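PDB 5JD6: MGS-MChE2 from Uncultured bacterium, which probably hydrolyses ester bonds as a serine esterase of the alpha/beta hydrolase fold. Local coordinates for residues 9-14 against 70-75; 19-24 against 80-85; 96-101 against 111-116. All blocks are in the same frame, centred on the assembly; numbering follows the deposited sequence.

Interaction 1: 9-14 against 70-75; sequences GKFTYL and ARYLKE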
ATOM      1  N   GLY A   9      -4.156 -21.644  -3.435  1.00 25.07           N
ATOM      2  CA  GLY A   9      -5.568 -21.351  -3.589  1.00 25.44           C
ATOM      3  C   GLY A   9      -5.774 -20.225  -4.581  1.00 22.40           C
ATOM      4  O   GLY A   9      -5.220 -20.249  -5.678  1.00 37.62           O
ATOM      5  N   LYS A  10      -6.568 -19.232  -4.195  1.00 30.54           N
ATOM      6  CA  LYS A  10      -6.829 -18.089  -5.060  1.00 22.21           C
ATOM      7  C   LYS A  10      -5.808 -16.980  -4.835  1.00 34.65           C
ATOM      8  O   LYS A  10      -5.842 -15.950  -5.509  1.00 33.48           O
ATOM      9  CB  LYS A  10      -8.244 -17.552  -4.828  1.00 23.10           C
ATOM     10  CG  LYS A  10      -8.473 -16.989  -3.434  1.00 23.22           C
ATOM     11  CD  LYS A  10      -9.840 -16.334  -3.324  1.00 30.79           C
ATOM     12  CE  LYS A  10     -10.057 -15.733  -1.946  1.00 38.59           C
ATOM     13  NZ  LYS A  10     -11.374 -15.042  -1.846  1.00 44.54           N
ATOM     14  N   PHE A  11      -4.899 -17.196  -3.888  1.00 32.32           N
ATOM     15  CA  PHE A  11      -3.906 -16.186  -3.539  1.00 25.30           C
ATOM     16  C   PHE A  11      -2.595 -16.354  -4.303  1.00 27.50           C
ATOM     17  O   PHE A  11      -1.931 -17.386  -4.204  1.00 28.34           O
ATOM     18  CB  PHE A  11      -3.620 -16.210  -2.038  1.00 20.10           C
ATOM     19  CG  PHE A  11      -4.787 -15.799  -1.188  1.00 22.64           C
ATOM     20  CD1 PHE A  11      -5.282 -14.508  -1.247  1.00 20.23           C
ATOM     21  CD2 PHE A  11      -5.379 -16.700  -0.318  1.00 22.40           C
ATOM     22  CE1 PHE A  11      -6.351 -14.124  -0.463  1.00 24.77           C
ATOM     23  CE2 PHE A  11      -6.450 -16.325   0.470  1.00 19.34           C
ATOM     24  CZ  PHE A  11      -6.936 -15.035   0.398  1.00 27.47           C
ATOM     25  N   THR A  12      -2.233 -15.325  -5.063  1.00 24.46           N
ATOM     26  CA  THR A  12      -0.930 -15.253  -5.710  1.00 25.75           C
ATOM     27  C   THR A  12      -0.117 -14.141  -5.055  1.00 26.11           C
ATOM     28  O   THR A  12      -0.577 -13.001  -4.970  1.00 28.16           O
ATOM     29  CB  THR A  12      -1.056 -14.989  -7.223  1.00 25.63           C
ATOM     30  OG1 THR A  12      -1.821 -16.037  -7.834  1.00 33.41           O
ATOM     31  CG2 THR A  12       0.317 -14.923  -7.875  1.00 22.21           C
ATOM     32  N   TYR A  13       1.084 -14.466  -4.586  1.00 22.09           N
ATOM     33  CA  TYR A  13       1.888 -13.485  -3.860  1.00 18.40           C
ATOM     34  C   TYR A  13       3.381 -13.803  -3.865  1.00 27.64           C
ATOM     35  O   TYR A  13       3.783 -14.960  -3.984  1.00 19.76           O
ATOM     36  CB  TYR A  13       1.392 -13.371  -2.414  1.00 27.32           C
ATOM     37  CG  TYR A  13       1.542 -14.637  -1.597  1.00 19.76           C
ATOM     38  CD1 TYR A  13       0.637 -15.684  -1.729  1.00 17.46           C
ATOM     39  CD2 TYR A  13       2.579 -14.778  -0.685  1.00 17.45           C
ATOM     40  CE1 TYR A  13       0.769 -16.840  -0.984  1.00 17.92           C
ATOM     41  CE2 TYR A  13       2.717 -15.929   0.066  1.00 18.01           C
ATOM     42  CZ  TYR A  13       1.810 -16.957  -0.087  1.00 27.36           C
ATOM     43  OH  TYR A  13       1.944 -18.109   0.660  1.00 24.60           O
ATOM     44  N   LEU A  14       4.196 -12.759  -3.742  1.00 19.39           N
ATOM     45  CA  LEU A  14       5.630 -12.926  -3.544  1.00 25.91           C
ATOM     46  C   LEU A  14       5.935 -13.056  -2.059  1.00 23.06           C
ATOM     47  O   LEU A  14       5.310 -12.398  -1.228  1.00 23.58           O
ATOM     48  CB  LEU A  14       6.419 -11.754  -4.132  1.00 27.58           C
ATOM     49  CG  LEU A  14       6.544 -11.636  -5.650  1.00 39.12           C
ATOM     50  CD1 LEU A  14       7.578 -10.578  -6.006  1.00 43.03           C
ATOM     51  CD2 LEU A  14       6.904 -12.971  -6.279  1.00 42.10           C
ATOM     52  N   ALA A  70     -10.018  -4.330   0.551  1.00 27.20           N
ATOM     53  CA  ALA A  70      -9.633  -4.320   1.958  1.00 30.35           C
ATOM     54  C   ALA A  70      -9.990  -5.641   2.633  1.00 27.80           C
ATOM     55  O   ALA A  70      -9.190  -6.200   3.382  1.00 30.47           O
ATOM     56  CB  ALA A  70     -10.296  -3.158   2.683  1.00 30.38           C
ATOM     57  N   ARG A  71     -11.196  -6.132   2.365  1.00 26.30           N
ATOM     58  CA  ARG A  71     -11.638  -7.409   2.918  1.00 31.27           C
ATOM     59  C   ARG A  71     -10.847  -8.571   2.322  1.00 28.89           C
ATOM     60  O   ARG A  71     -10.646  -9.595   2.975  1.00 30.28           O
ATOM     61  CB  ARG A  71     -13.138  -7.608   2.684  1.00 33.98           C
ATOM     62  CG  ARG A  71     -14.019  -6.789   3.618  1.00 38.22           C
ATOM     63  CD  ARG A  71     -15.491  -7.135   3.452  1.00 44.99           C
ATOM     64  NE  ARG A  71     -16.040  -6.611   2.205  1.00 53.24           N
ATOM     65  CZ  ARG A  71     -16.580  -5.403   2.079  1.00 53.16           C
ATOM     66  NH1 ARG A  71     -16.644  -4.590   3.125  1.00 54.31           N
ATOM     67  NH2 ARG A  71     -17.054  -5.006   0.906  1.00 52.10           N
ATOM     68  N   TYR A  72     -10.400  -8.409   1.081  1.00 25.51           N
ATOM     69  CA  TYR A  72      -9.553  -9.408   0.442  1.00 22.54           C
ATOM     70  C   TYR A  72      -8.212  -9.479   1.161  1.00 25.73           C
ATOM     71  O   TYR A  72      -7.668 -10.563   1.375  1.00 31.00           O
ATOM     72  CB  TYR A  72      -9.348  -9.082  -1.038  1.00 19.22           C
ATOM     73  CG  TYR A  72      -8.575 -10.134  -1.806  1.00 24.97           C
ATOM     74  CD1 TYR A  72      -9.236 -11.150  -2.485  1.00 26.20           C
ATOM     75  CD2 TYR A  72      -7.186 -10.107  -1.857  1.00 17.05           C
ATOM     76  CE1 TYR A  72      -8.536 -12.112  -3.191  1.00 27.70           C
ATOM     77  CE2 TYR A  72      -6.478 -11.066  -2.561  1.00 26.80           C
ATOM     78  CZ  TYR A  72      -7.157 -12.065  -3.226  1.00 28.49           C
ATOM     79  OH  TYR A  72      -6.457 -13.020  -3.926  1.00 32.11           O
ATOM     80  N   LEU A  73      -7.685  -8.315   1.525  1.00 19.31           N
ATOM     81  CA  LEU A  73      -6.441  -8.235   2.279  1.00 21.52           C
ATOM     82  C   LEU A  73      -6.592  -8.924   3.628  1.00 26.25           C
ATOM     83  O   LEU A  73      -5.717  -9.678   4.056  1.00 23.76           O
ATOM     84  CB  LEU A  73      -6.017  -6.778   2.474  1.00 18.02           C
ATOM     85  CG  LEU A  73      -4.900  -6.557   3.497  1.00 24.56           C
ATOM     86  CD1 LEU A  73      -3.606  -7.204   3.030  1.00 21.19           C
ATOM     87  CD2 LEU A  73      -4.698  -5.076   3.775  1.00 28.49           C
ATOM     88  N   LYS A  74      -7.713  -8.654   4.292  1.00 26.37           N
ATOM     89  CA  LYS A  74      -8.033  -9.286   5.566  1.00 29.27           C
ATOM     90  C   LYS A  74      -8.086 -10.803   5.418  1.00 29.27           C
ATOM     91  O   LYS A  74      -7.565 -11.538   6.257  1.00 27.56           O
ATOM     92  CB  LYS A  74      -9.364  -8.758   6.103  1.00 36.84           C
ATOM     93  CG  LYS A  74      -9.774  -9.333   7.447  1.00 41.15           C
ATOM     94  CD  LYS A  74      -8.742  -9.030   8.519  1.00 49.34           C
ATOM     95  CE  LYS A  74      -9.311  -9.268   9.910  1.00 60.54           C
ATOM     96  NZ  LYS A  74      -9.870 -10.640  10.059  1.00 62.47           N
ATOM     97  N   GLU A  75      -8.713 -11.263   4.340  1.00 20.26           N
ATOM     98  CA  GLU A  75      -8.807 -12.691   4.066  1.00 33.76           C
ATOM     99  C   GLU A  75      -7.422 -13.297   3.847  1.00 36.95           C
ATOM    100  O   GLU A  75      -7.177 -14.448   4.206  1.00 38.95           O
ATOM    101  CB  GLU A  75      -9.696 -12.948   2.848  1.00 32.22           C
ATOM    102  CG  GLU A  75      -9.977 -14.420   2.589  1.00 47.09           C
ATOM    103  CD  GLU A  75     -10.839 -14.645   1.362  1.00 57.07           C
ATOM    104  OE1 GLU A  75     -11.138 -13.659   0.655  1.00 60.00           O
ATOM    105  OE2 GLU A  75     -11.216 -15.809   1.105  1.00 51.84           O
TER
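Lys10 and Glu75 form a salt bridge between the turn leading into strand 11-16 and helix 66-80. Lys10 NZ gives a hydrogen bond to Glu75 OE1 at 2.9 Å. It meets that oxygen on the syn side, 29° out of the carboxylate plane. A second, weak bond runs from Lys10 NZ to Glu75 OE2 at 3.1 Å, so one ammonium group holds both oxygens of the carboxylate. Both side chains are extended beyond CG, and they cross at about a right angle.

Phe11 packs against both side chains. Lys10 CG stands 4.3 Å above the centre of the Phe11 ring, so the lysine chain runs over one face of it. Glu75 CG comes to the ring edge, in plane, at 3.8 Å from Phe11 CZ. The apolar part of the glutamate therefore packs on the phenyl ring while its carboxylate holds the lysine.

Phe11 and Tyr72 make an offset edge-to-face pair. The edge of Phe11 is turned to a face of Tyr72, with ring centroids 5.2 Å apart and planes at 63°. The closest carbons are Phe11 CE1 and Tyr72 CZ, 3.5 Å apart. Tyr72 has CG anti to its backbone N (chi1 -175°), and its ring extends from the helix toward the strand. The two side chains slide past each other in opposite directions.

The contact is partly buried, with its charged pair on the outer side. It joins strand 11-16, next to the edge strand 4-8 of the central sheet, to helix 66-80. Phe76 and Phe79 of the same helix extend the aromatic cluster around Phe11. Leu54 and Pro55, in the loop after strand 47-52, touch Tyr72.

Interaction 2: 19-24 against 80-85; sequences GTPIVI and KGYENV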
ATOM      1  N   GLY A  19      11.095 -13.307   9.443  1.00 34.04           N
ATOM      2  CA  GLY A  19      10.665 -12.682  10.684  1.00 33.02           C
ATOM      3  C   GLY A  19       9.304 -12.008  10.648  1.00 39.15           C
ATOM      4  O   GLY A  19       8.319 -12.584  10.187  1.00 38.35           O
ATOM      5  N   THR A  20       9.256 -10.778  11.153  1.00 40.82           N
ATOM      6  CA  THR A  20       8.019 -10.004  11.219  1.00 39.50           C
ATOM      7  C   THR A  20       7.445  -9.763   9.827  1.00 38.24           C
ATOM      8  O   THR A  20       8.149  -9.288   8.936  1.00 39.26           O
ATOM      9  CB  THR A  20       8.248  -8.650  11.920  1.00 43.57           C
ATOM     10  OG1 THR A  20       9.010  -8.853  13.117  1.00 56.72           O
ATOM     11  CG2 THR A  20       6.922  -7.988  12.265  1.00 39.51           C
ATOM     12  N   PRO A  21       6.161 -10.099   9.633  1.00 34.05           N
ATOM     13  CA  PRO A  21       5.538  -9.990   8.310  1.00 29.82           C
ATOM     14  C   PRO A  21       5.229  -8.555   7.888  1.00 24.47           C
ATOM     15  O   PRO A  21       4.585  -7.809   8.624  1.00 28.22           O
ATOM     16  CB  PRO A  21       4.245 -10.797   8.468  1.00 28.93           C
ATOM     17  CG  PRO A  21       3.921 -10.696   9.913  1.00 28.26           C
ATOM     18  CD  PRO A  21       5.245 -10.687  10.627  1.00 34.53           C
ATOM     19  N   ILE A  22       5.701  -8.185   6.702  1.00 24.97           N
ATOM     20  CA  ILE A  22       5.337  -6.918   6.082  1.00 24.57           C
ATOM     21  C   ILE A  22       4.511  -7.188   4.831  1.00 25.94           C
ATOM     22  O   ILE A  22       5.017  -7.747   3.855  1.00 23.11           O
ATOM     23  CB  ILE A  22       6.574  -6.079   5.705  1.00 30.34           C
ATOM     24  CG1 ILE A  22       7.385  -5.722   6.950  1.00 34.09           C
ATOM     25  CG2 ILE A  22       6.159  -4.817   4.962  1.00 23.07           C
ATOM     26  CD1 ILE A  22       8.627  -4.909   6.652  1.00 27.49           C
ATOM     27  N   VAL A  23       3.238  -6.805   4.864  1.00 20.70           N
ATOM     28  CA  VAL A  23       2.361  -7.001   3.717  1.00 21.09           C
ATOM     29  C   VAL A  23       2.301  -5.736   2.867  1.00 26.23           C
ATOM     30  O   VAL A  23       1.946  -4.662   3.352  1.00 20.50           O
ATOM     31  CB  VAL A  23       0.941  -7.405   4.150  1.00 20.19           C
ATOM     32  CG1 VAL A  23       0.050  -7.595   2.934  1.00 16.97           C
ATOM     33  CG2 VAL A  23       0.989  -8.680   4.982  1.00 20.50           C
ATOM     34  N   ILE A  24       2.653  -5.879   1.594  1.00 24.97           N
ATOM     35  CA  ILE A  24       2.771  -4.747   0.685  1.00 19.48           C
ATOM     36  C   ILE A  24       1.605  -4.662  -0.295  1.00 24.17           C
ATOM     37  O   ILE A  24       1.291  -5.631  -0.983  1.00 30.12           O
ATOM     38  CB  ILE A  24       4.086  -4.824  -0.111  1.00 29.76           C
ATOM     39  CG1 ILE A  24       5.278  -4.537   0.802  1.00 30.95           C
ATOM     40  CG2 ILE A  24       4.064  -3.851  -1.274  1.00 26.24           C
ATOM     41  CD1 ILE A  24       6.611  -4.586   0.092  1.00 34.62           C
ATOM     42  N   LYS A  80      -3.041 -16.516   6.144  1.00 34.95           N
ATOM     43  CA  LYS A  80      -1.659 -16.680   6.572  1.00 32.05           C
ATOM     44  C   LYS A  80      -1.572 -17.015   8.060  1.00 39.49           C
ATOM     45  O   LYS A  80      -0.579 -17.577   8.519  1.00 47.27           O
ATOM     46  CB  LYS A  80      -0.856 -15.418   6.264  1.00 20.03           C
ATOM     47  CG  LYS A  80      -0.178 -15.447   4.908  1.00 18.79           C
ATOM     48  CD  LYS A  80       0.830 -16.581   4.855  1.00 36.79           C
ATOM     49  CE  LYS A  80       1.454 -16.713   3.482  1.00 30.61           C
ATOM     50  NZ  LYS A  80       2.416 -17.849   3.430  1.00 32.01           N
ATOM     51  N   GLY A  81      -2.617 -16.667   8.805  1.00 31.43           N
ATOM     52  CA  GLY A  81      -2.682 -16.987  10.219  1.00 32.77           C
ATOM     53  C   GLY A  81      -1.932 -16.008  11.104  1.00 38.80           C
ATOM     54  O   GLY A  81      -1.525 -16.350  12.214  1.00 48.81           O
ATOM     55  N   TYR A  82      -1.748 -14.788  10.611  1.00 33.60           N
ATOM     56  CA  TYR A  82      -1.077 -13.747  11.381  1.00 32.09           C
ATOM     57  C   TYR A  82      -2.052 -13.047  12.318  1.00 36.94           C
ATOM     58  O   TYR A  82      -3.173 -12.719  11.931  1.00 37.22           O
ATOM     59  CB  TYR A  82      -0.427 -12.722  10.451  1.00 31.76           C
ATOM     60  CG  TYR A  82       0.666 -13.287   9.575  1.00 30.74           C
ATOM     61  CD1 TYR A  82       1.596 -14.181  10.083  1.00 32.70           C
ATOM     62  CD2 TYR A  82       0.765 -12.925   8.238  1.00 30.10           C
ATOM     63  CE1 TYR A  82       2.597 -14.698   9.284  1.00 39.35           C
ATOM     64  CE2 TYR A  82       1.761 -13.438   7.432  1.00 38.23           C
ATOM     65  CZ  TYR A  82       2.674 -14.325   7.960  1.00 50.42           C
ATOM     66  OH  TYR A  82       3.667 -14.839   7.161  1.00 64.86           O
ATOM     67  N   GLU A  83      -1.616 -12.819  13.553  1.00 47.13           N
ATOM     68  CA  GLU A  83      -2.418 -12.085  14.524  1.00 55.99           C
ATOM     69  C   GLU A  83      -2.292 -10.591  14.269  1.00 55.21           C
ATOM     70  O   GLU A  83      -3.192  -9.813  14.588  1.00 65.43           O
ATOM     71  CB  GLU A  83      -1.980 -12.423  15.949  1.00 72.27           C
ATOM     72  CG  GLU A  83      -1.344 -13.796  16.088  1.00 88.47           C
ATOM     73  CD  GLU A  83      -0.711 -14.009  17.448  1.00103.02           C
ATOM     74  OE1 GLU A  83       0.165 -13.204  17.828  1.00107.15           O
ATOM     75  OE2 GLU A  83      -1.085 -14.983  18.135  1.00107.64           O
ATOM     76  N   ASN A  84      -1.161 -10.200  13.689  1.00 45.78           N
ATOM     77  CA  ASN A  84      -0.911  -8.811  13.328  1.00 43.35           C
ATOM     78  C   ASN A  84       0.173  -8.710  12.261  1.00 44.45           C
ATOM     79  O   ASN A  84       1.097  -9.522  12.223  1.00 46.47           O
ATOM     80  CB  ASN A  84      -0.517  -7.994  14.560  1.00 44.61           C
ATOM     81  CG  ASN A  84       0.829  -8.404  15.127  1.00 59.52           C
ATOM     82  OD1 ASN A  84       1.215  -9.570  15.060  1.00 73.94           O
ATOM     83  ND2 ASN A  84       1.550  -7.440  15.689  1.00 61.55           N
ATOM     84  N   VAL A  85       0.048  -7.718  11.386  1.00 31.97           N
ATOM     85  CA  VAL A  85       1.035  -7.494  10.335  1.00 27.98           C
ATOM     86  C   VAL A  85       1.399  -6.022  10.217  1.00 32.45           C
ATOM     87  O   VAL A  85       0.782  -5.163  10.847  1.00 39.30           O
ATOM     88  CB  VAL A  85       0.530  -7.978   8.957  1.00 26.23           C
ATOM     89  CG1 VAL A  85       0.377  -9.489   8.937  1.00 27.97           C
ATOM     90  CG2 VAL A  85      -0.781  -7.288   8.600  1.00 24.97           C
TER
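Pro21, Val85 and Val23 carry most of this contact, with the Tyr82 ring as a fourth partner. Pro21 has the largest share of buried surface. Its CB lies over one face of the Tyr82 ring in a CH-pi contact. The distance from Pro21 CB to the ring centroid is 4.0 Å, and the approach is 19° off the ring normal. The carbon sits toward the rim, and its closest ring atom is Tyr82 CE2 at 3.8 Å. Over the opposite face, also toward the rim, is the carbonyl oxygen of Lys80.

The next proline atom, CG, reaches further, to the valine and the backbone. Pro21 CG meets Val85 CG1 at 3.9 Å and the backbone oxygen of Asn84 at 3.8 Å. Pro21 and Val85 cross at about a right angle. Val85 CG1 is anti to its own carbonyl carbon (chi1 -67°), which places this methyl against both Pro21 CG and Val23 CG2. The branch of Val23 that touches is CG2, 4.1 Å from Val85 CB. The Tyr82 hydroxyl makes a hydrogen bond with Lys48 NZ.

Gly81, with positive phi, is the C-prime residue of a Schellman motif that ends helix 66-80. The chain then passes through 82-84 into strand 85-91. That strand runs parallel to strand 20-25 in the central sheet, and Pro21 and Ile86 share a backbone hydrogen bond. Val77 of helix 66-80 touches both Tyr82 and Val85, and Leu73 of the same helix touches Val23. The contact thus lies between helix 66-80 and the sheet, where the loop after the helix enters the neighbouring strand.

Interaction 3: 96-101 against 111-116; sequences IALLAT and LVITGS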
ATOM      1  N   ILE A  96      -6.163   1.194   0.186  1.00 27.66           N
ATOM      2  CA  ILE A  96      -6.626  -0.119   0.621  1.00 27.79           C
ATOM      3  C   ILE A  96      -6.119  -0.417   2.026  1.00 25.85           C
ATOM      4  O   ILE A  96      -6.862  -0.908   2.877  1.00 26.52           O
ATOM      5  CB  ILE A  96      -6.155  -1.245  -0.322  1.00 23.89           C
ATOM      6  CG1 ILE A  96      -6.461  -0.903  -1.780  1.00 23.97           C
ATOM      7  CG2 ILE A  96      -6.793  -2.570   0.071  1.00 22.56           C
ATOM      8  CD1 ILE A  96      -7.924  -0.712  -2.069  1.00 39.47           C
ATOM      9  N   ALA A  97      -4.843  -0.116   2.254  1.00 21.78           N
ATOM     10  CA  ALA A  97      -4.212  -0.336   3.548  1.00 28.21           C
ATOM     11  C   ALA A  97      -4.877   0.505   4.633  1.00 31.64           C
ATOM     12  O   ALA A  97      -5.157   0.012   5.726  1.00 26.86           O
ATOM     13  CB  ALA A  97      -2.726  -0.025   3.471  1.00 26.71           C
ATOM     14  N   LEU A  98      -5.128   1.774   4.319  1.00 23.79           N
ATOM     15  CA  LEU A  98      -5.807   2.681   5.240  1.00 29.24           C
ATOM     16  C   LEU A  98      -7.179   2.154   5.640  1.00 30.03           C
ATOM     17  O   LEU A  98      -7.507   2.089   6.824  1.00 32.27           O
ATOM     18  CB  LEU A  98      -5.947   4.070   4.614  1.00 33.42           C
ATOM     19  CG  LEU A  98      -4.766   5.021   4.793  1.00 35.42           C
ATOM     20  CD1 LEU A  98      -4.702   6.012   3.645  1.00 37.14           C
ATOM     21  CD2 LEU A  98      -4.866   5.750   6.125  1.00 28.73           C
ATOM     22  N   LEU A  99      -7.979   1.779   4.646  1.00 29.38           N
ATOM     23  CA  LEU A  99      -9.323   1.279   4.902  1.00 32.47           C
ATOM     24  C   LEU A  99      -9.277  -0.005   5.720  1.00 34.71           C
ATOM     25  O   LEU A  99     -10.111  -0.219   6.599  1.00 42.57           O
ATOM     26  CB  LEU A  99     -10.072   1.045   3.589  1.00 37.82           C
ATOM     27  CG  LEU A  99     -11.539   0.632   3.741  1.00 51.39           C
ATOM     28  CD1 LEU A  99     -12.279   1.597   4.653  1.00 43.23           C
ATOM     29  CD2 LEU A  99     -12.218   0.554   2.388  1.00 62.67           C
ATOM     30  N   ALA A 100      -8.292  -0.850   5.433  1.00 31.93           N
ATOM     31  CA  ALA A 100      -8.118  -2.098   6.164  1.00 28.56           C
ATOM     32  C   ALA A 100      -7.778  -1.838   7.629  1.00 31.15           C
ATOM     33  O   ALA A 100      -8.270  -2.530   8.519  1.00 36.48           O
ATOM     34  CB  ALA A 100      -7.039  -2.945   5.514  1.00 21.27           C
ATOM     35  N   THR A 101      -6.936  -0.837   7.872  1.00 32.03           N
ATOM     36  CA  THR A 101      -6.573  -0.456   9.234  1.00 46.69           C
ATOM     37  C   THR A 101      -7.773   0.136   9.970  1.00 48.57           C
ATOM     38  O   THR A 101      -7.892   0.011  11.189  1.00 51.50           O
ATOM     39  CB  THR A 101      -5.417   0.560   9.251  1.00 57.58           C
ATOM     40  OG1 THR A 101      -5.752   1.679   8.425  1.00 86.77           O
ATOM     41  CG2 THR A 101      -4.141  -0.073   8.728  1.00 39.47           C
ATOM     42  N   LEU A 111       1.227   0.950  10.187  1.00 25.45           N
ATOM     43  CA  LEU A 111       0.816   1.321   8.841  1.00 21.18           C
ATOM     44  C   LEU A 111       1.843   2.239   8.191  1.00 27.69           C
ATOM     45  O   LEU A 111       2.136   3.315   8.709  1.00 34.85           O
ATOM     46  CB  LEU A 111      -0.554   2.002   8.876  1.00 27.92           C
ATOM     47  CG  LEU A 111      -1.079   2.601   7.570  1.00 30.88           C
ATOM     48  CD1 LEU A 111      -1.221   1.527   6.503  1.00 25.13           C
ATOM     49  CD2 LEU A 111      -2.405   3.306   7.809  1.00 31.75           C
ATOM     50  N   VAL A 112       2.396   1.813   7.060  1.00 26.69           N
ATOM     51  CA  VAL A 112       3.353   2.640   6.335  1.00 20.95           C
ATOM     52  C   VAL A 112       2.737   3.142   5.035  1.00 31.68           C
ATOM     53  O   VAL A 112       2.261   2.357   4.214  1.00 36.56           O
ATOM     54  CB  VAL A 112       4.652   1.877   6.030  1.00 22.51           C
ATOM     55  CG1 VAL A 112       5.706   2.828   5.482  1.00 21.73           C
ATOM     56  CG2 VAL A 112       5.159   1.172   7.279  1.00 20.74           C
ATOM     57  N   ILE A 113       2.749   4.458   4.858  1.00 33.69           N
ATOM     58  CA  ILE A 113       2.083   5.092   3.728  1.00 38.37           C
ATOM     59  C   ILE A 113       3.049   5.952   2.930  1.00 34.75           C
ATOM     60  O   ILE A 113       3.870   6.678   3.498  1.00 40.97           O
ATOM     61  CB  ILE A 113       0.898   5.951   4.202  1.00 46.15           C
ATOM     62  CG1 ILE A 113      -0.242   5.054   4.669  1.00 52.44           C
ATOM     63  CG2 ILE A 113       0.404   6.875   3.100  1.00 57.18           C
ATOM     64  CD1 ILE A 113      -1.324   5.810   5.377  1.00 69.74           C
ATOM     65  N   THR A 114       2.952   5.859   1.609  1.00 29.76           N
ATOM     66  CA  THR A 114       3.804   6.642   0.730  1.00 37.95           C
ATOM     67  C   THR A 114       3.164   6.878  -0.634  1.00 37.62           C
ATOM     68  O   THR A 114       2.821   5.932  -1.342  1.00 33.56           O
ATOM     69  CB  THR A 114       5.187   5.968   0.558  1.00 39.90           C
ATOM     70  OG1 THR A 114       5.897   6.581  -0.527  1.00 43.88           O
ATOM     71  CG2 THR A 114       5.054   4.472   0.335  1.00 42.97           C
ATOM     72  N   GLY A 115       3.001   8.152  -0.985  1.00 36.44           N
ATOM     73  CA  GLY A 115       2.354   8.546  -2.223  1.00 34.97           C
ATOM     74  C   GLY A 115       1.028   7.840  -2.432  1.00 32.95           C
ATOM     75  O   GLY A 115       0.797   7.244  -3.481  1.00 33.96           O
ATOM     76  N   SER A 116       0.158   7.893  -1.430  1.00 29.91           N
ATOM     77  CA  SER A 116      -1.091   7.145  -1.493  1.00 38.98           C
ATOM     78  C   SER A 116      -2.302   8.054  -1.634  1.00 44.32           C
ATOM     79  O   SER A 116      -2.283   9.209  -1.206  1.00 41.62           O
ATOM     80  CB  SER A 116      -1.251   6.266  -0.251  1.00 37.32           C
ATOM     81  OG  SER A 116      -1.814   6.997   0.823  1.00 39.94           O
TER
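Leu111 packs against Ala97, Leu98 and Thr101 within a beta-alpha-beta unit of the alpha/beta hydrolase fold. The unit consists of strand 85-91, helix 92-103 and strand 108-113. The axes of segments 96-101 and 111-113 approach to 9.2 Å at 154°, so helix and strand run nearly antiparallel.

The Leu111 side chain can be followed outward. Its CB lies 4.1 Å from Thr101 CG2. Its CG is anti to the backbone N (chi1 173°), and the two methyls beyond it part to different neighbours. CD1 meets Ala97 CB at 3.7 Å and also lies against Thr101 CG2. CD2 meets Leu98 CD2 at 3.9 Å and touches both branches of Thr101. The leucine tip therefore sits among three side chains spaced over about one helical turn. It crosses those of Leu98 and Thr101 at about a right angle.

Val112, the next residue, points away from the helix, as expected for alternating residues of a strand.

All the touching residues are buried. Leu87 of strand 85-91 touches Leu111 and Thr101. Phe214 of helix 208-217 touches Leu98 and Ser116. The helix begins at a probable nucleophile elbow that includes Gly89, Ser91 and Gly93, and the side chain of Ala97 lies near that turn without touching it. The contact packs helix 92-103 on strand 108-113. Two residues beyond Leu111, Ile113 offers its terminal methyl to Leu98: Ile113 CD1 lies 3.6 Å from Leu98 CG and equally close to Leu98 CD2.

In the fold
All three contacts reach the same mixed sheet. The centres of interactions 1 and 2 lie about 12 Å apart. Those of interactions 1 and 3 are about 16 Å apart. Those of interactions 2 and 3, which do not touch, are about 15 Å apart. Along the chain, the segments of interactions 1 and 2 alternate, and interaction 3 follows both. Helix 66-80 takes part in interaction 1 and leads into the loop of interaction 2. These two touch where Tyr13 OH meets Lys80 NZ and where Leu73 meets Val23. Leu73 also packs on Ala100, linking interactions 1 and 3. Together they join helices 66-80 and 92-103, and the loop after the first, to the sheet.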